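Local coordinates for protein homospermidine synthase (Legionella pneumophila subsp. pneumophila str. Philadelphia 1, PDB 2PH5) that binds NAD in a Rossmann-type nucleotide-binding domain and probably acts as a homospermidine synthase, making the polyamine homospermidine, at residues Pro261-Tyr266 / Glu295-Thr300. Sequence-based numbering, arbitrary orientation.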
ATOM      1  N   PRO A 261     -21.856  23.471  -5.496  1.00 62.51           N
ATOM      2  CA  PRO A 261     -22.470  23.287  -4.173  1.00 60.35           C
ATOM      3  C   PRO A 261     -21.799  24.186  -3.131  1.00 58.10           C
ATOM      4  O   PRO A 261     -20.578  24.152  -2.967  1.00 58.72           O
ATOM      5  CB  PRO A 261     -22.251  21.800  -3.902  1.00 61.39           C
ATOM      6  CG  PRO A 261     -20.956  21.522  -4.608  1.00 61.77           C
ATOM      7  CD  PRO A 261     -21.136  22.253  -5.915  1.00 62.31           C
ATOM      8  N   GLN A 262     -22.602  24.986  -2.434  1.00 55.30           N
ATOM      9  CA  GLN A 262     -22.094  25.918  -1.423  1.00 53.50           C
ATOM     10  C   GLN A 262     -21.453  25.238  -0.207  1.00 50.28           C
ATOM     11  O   GLN A 262     -20.530  25.781   0.400  1.00 49.44           O
ATOM     12  CB  GLN A 262     -23.226  26.850  -0.955  1.00 55.55           C
ATOM     13  CG  GLN A 262     -24.422  26.119  -0.323  1.00 59.41           C
ATOM     14  CD  GLN A 262     -25.454  27.060   0.296  1.00 60.67           C
ATOM     15  OE1 GLN A 262     -26.069  27.877  -0.396  1.00 62.35           O
ATOM     16  NE2 GLN A 262     -25.644  26.945   1.606  1.00 58.61           N
ATOM     17  N   CYS A 263     -21.942  24.047   0.130  1.00 46.53           N
ATOM     18  CA  CYS A 263     -21.449  23.281   1.274  1.00 42.74           C
ATOM     19  C   CYS A 263     -20.156  22.509   1.019  1.00 41.35           C
ATOM     20  O   CYS A 263     -19.463  22.138   1.967  1.00 40.14           O
ATOM     21  CB  CYS A 263     -22.504  22.272   1.707  1.00 41.66           C
ATOM     22  SG  CYS A 263     -22.682  20.906   0.524  1.00 41.31           S
ATOM     23  N   ALA A 264     -19.835  22.256  -0.249  1.00 39.47           N
ATOM     24  CA  ALA A 264     -18.644  21.479  -0.586  1.00 37.86           C
ATOM     25  C   ALA A 264     -17.348  22.239  -0.804  1.00 37.27           C
ATOM     26  O   ALA A 264     -17.323  23.381  -1.270  1.00 37.96           O
ATOM     27  CB  ALA A 264     -18.919  20.600  -1.802  1.00 37.17           C
ATOM     28  N   ILE A 265     -16.266  21.558  -0.472  1.00 34.60           N
ATOM     29  CA  ILE A 265     -14.935  22.094  -0.620  1.00 33.03           C
ATOM     30  C   ILE A 265     -14.166  21.007  -1.360  1.00 30.26           C
ATOM     31  O   ILE A 265     -14.473  19.821  -1.233  1.00 28.23           O
ATOM     32  CB  ILE A 265     -14.319  22.384   0.770  1.00 35.42           C
ATOM     33  CG1 ILE A 265     -12.864  22.808   0.631  1.00 37.91           C
ATOM     34  CG2 ILE A 265     -14.431  21.156   1.668  1.00 37.57           C
ATOM     35  CD1 ILE A 265     -12.162  22.939   1.966  1.00 39.21           C
ATOM     36  N   TYR A 266     -13.196  21.402  -2.168  1.00 29.60           N
ATOM     37  CA  TYR A 266     -12.430  20.416  -2.905  1.00 28.47           C
ATOM     38  C   TYR A 266     -10.955  20.570  -2.631  1.00 28.08           C
ATOM     39  O   TYR A 266     -10.510  21.587  -2.107  1.00 26.26           O
ATOM     40  CB  TYR A 266     -12.711  20.532  -4.406  1.00 28.53           C
ATOM     41  CG  TYR A 266     -14.150  20.230  -4.756  1.00 32.11           C
ATOM     42  CD1 TYR A 266     -15.159  21.157  -4.491  1.00 33.76           C
ATOM     43  CD2 TYR A 266     -14.518  18.988  -5.275  1.00 31.27           C
ATOM     44  CE1 TYR A 266     -16.498  20.854  -4.722  1.00 33.16           C
ATOM     45  CE2 TYR A 266     -15.857  18.676  -5.508  1.00 31.88           C
ATOM     46  CZ  TYR A 266     -16.837  19.612  -5.226  1.00 32.57           C
ATOM     47  OH  TYR A 266     -18.156  19.293  -5.418  1.00 33.63           O
ATOM     48  N   GLU A 295     -23.405  10.952  -1.990  1.00 56.71           N
ATOM     49  CA  GLU A 295     -24.138  11.294  -0.778  1.00 56.18           C
ATOM     50  C   GLU A 295     -23.397  12.210   0.201  1.00 54.88           C
ATOM     51  O   GLU A 295     -23.762  12.289   1.376  1.00 55.24           O
ATOM     52  CB  GLU A 295     -24.572  10.012  -0.051  1.00 58.38           C
ATOM     53  CG  GLU A 295     -26.087   9.881   0.141  1.00 59.62           C
ATOM     54  CD  GLU A 295     -26.492   8.628   0.905  1.00 59.15           C
ATOM     55  OE1 GLU A 295     -27.700   8.465   1.177  1.00 62.12           O
ATOM     56  OE2 GLU A 295     -25.613   7.808   1.235  1.00 56.85           O
ATOM     57  N   THR A 296     -22.358  12.893  -0.270  1.00 51.10           N
ATOM     58  CA  THR A 296     -21.621  13.800   0.602  1.00 47.16           C
ATOM     59  C   THR A 296     -22.357  15.135   0.651  1.00 44.83           C
ATOM     60  O   THR A 296     -22.623  15.668   1.725  1.00 43.66           O
ATOM     61  CB  THR A 296     -20.180  14.047   0.101  1.00 47.16           C
ATOM     62  OG1 THR A 296     -19.475  12.804   0.041  1.00 48.32           O
ATOM     63  CG2 THR A 296     -19.446  14.992   1.036  1.00 45.48           C
ATOM     64  N   ILE A 297     -22.698  15.661  -0.519  1.00 41.34           N
ATOM     65  CA  ILE A 297     -23.396  16.932  -0.595  1.00 39.83           C
ATOM     66  C   ILE A 297     -24.837  16.826  -0.103  1.00 39.08           C
ATOM     67  O   ILE A 297     -25.336  17.711   0.596  1.00 35.56           O
ATOM     68  CB  ILE A 297     -23.402  17.464  -2.031  1.00 40.93           C
ATOM     69  CG1 ILE A 297     -21.974  17.458  -2.581  1.00 42.24           C
ATOM     70  CG2 ILE A 297     -24.015  18.860  -2.069  1.00 40.98           C
ATOM     71  CD1 ILE A 297     -20.940  18.063  -1.650  1.00 42.12           C
ATOM     72  N   SER A 298     -25.497  15.733  -0.469  1.00 39.62           N
ATOM     73  CA  SER A 298     -26.877  15.509  -0.065  1.00 40.37           C
ATOM     74  C   SER A 298     -26.999  15.374   1.454  1.00 40.46           C
ATOM     75  O   SER A 298     -27.923  15.919   2.054  1.00 42.38           O
ATOM     76  CB  SER A 298     -27.430  14.260  -0.755  1.00 40.36           C
ATOM     77  OG  SER A 298     -26.649  13.119  -0.442  1.00 44.55           O
ATOM     78  N   LEU A 299     -26.072  14.658   2.081  1.00 39.03           N
ATOM     79  CA  LEU A 299     -26.121  14.490   3.529  1.00 38.16           C
ATOM     80  C   LEU A 299     -25.803  15.793   4.243  1.00 36.35           C
ATOM     81  O   LEU A 299     -26.479  16.161   5.201  1.00 36.65           O
ATOM     82  CB  LEU A 299     -25.134  13.412   3.993  1.00 39.55           C
ATOM     83  CG  LEU A 299     -25.527  11.976   3.661  1.00 41.05           C
ATOM     84  CD1 LEU A 299     -24.437  11.012   4.106  1.00 42.88           C
ATOM     85  CD2 LEU A 299     -26.849  11.654   4.340  1.00 42.89           C
ATOM     86  N   THR A 300     -24.771  16.486   3.778  1.00 33.76           N
ATOM     87  CA  THR A 300     -24.372  17.747   4.391  1.00 31.01           C
ATOM     88  C   THR A 300     -25.539  18.737   4.439  1.00 30.92           C
ATOM     89  O   THR A 300     -25.854  19.277   5.503  1.00 30.53           O
ATOM     90  CB  THR A 300     -23.185  18.378   3.638  1.00 28.93           C
ATOM     91  OG1 THR A 300     -22.063  17.492   3.691  1.00 27.98           O
ATOM     92  CG2 THR A 300     -22.800  19.700   4.269  1.00 29.26           C
TER
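I297 sends its two branches from the helix 295-302 into the turn at 261-264, where P261, C263 and A264 receive them. The CG2 methyl stands anti to the backbone N of I297 and meets C263 SG at 3.6 Å and P261 CB at 3.9 Å. The other branch, CG1, lies beside that N with chi1 at -51°, and its terminal CD1 closes on the methyl of A264, CB to CD1 3.2 Å. C263 SG is touched by both ends of I297, by CG2 more closely than by CD1.

C263 lies against two side chains of the helix, I297 and T300. Its SG sits between its own backbone N and carbonyl carbon (chi1 71°), alongside the I297 methyls, and one helical turn on T300 CG2 approaches C263 CB at 3.6 Å. With CG2 anti to its backbone N, T300 turns this methyl to C263, while OG1 bonds T296 O at 2.7 Å, tilted 29° from the carbonyl plane, and T300 N reaches the same oxygen from the opposite face. The hydroxyl donates within its own helix, and no hydrogen bond joins the two segments.

R314 of strand 311-322 touches both C263 and T300, and E240 of strand 238-242 touches I297, whose side chain lies about 10 Å from that of the NAD-binding P160. Within the saccharopine dehydrogenase C-terminal family region, helix 295-302 thus packs on a type I-like turn, spanned by a weak A264 N to P261 O bond, that leads into strand 264-267, the middle strand of a three-stranded antiparallel sheet.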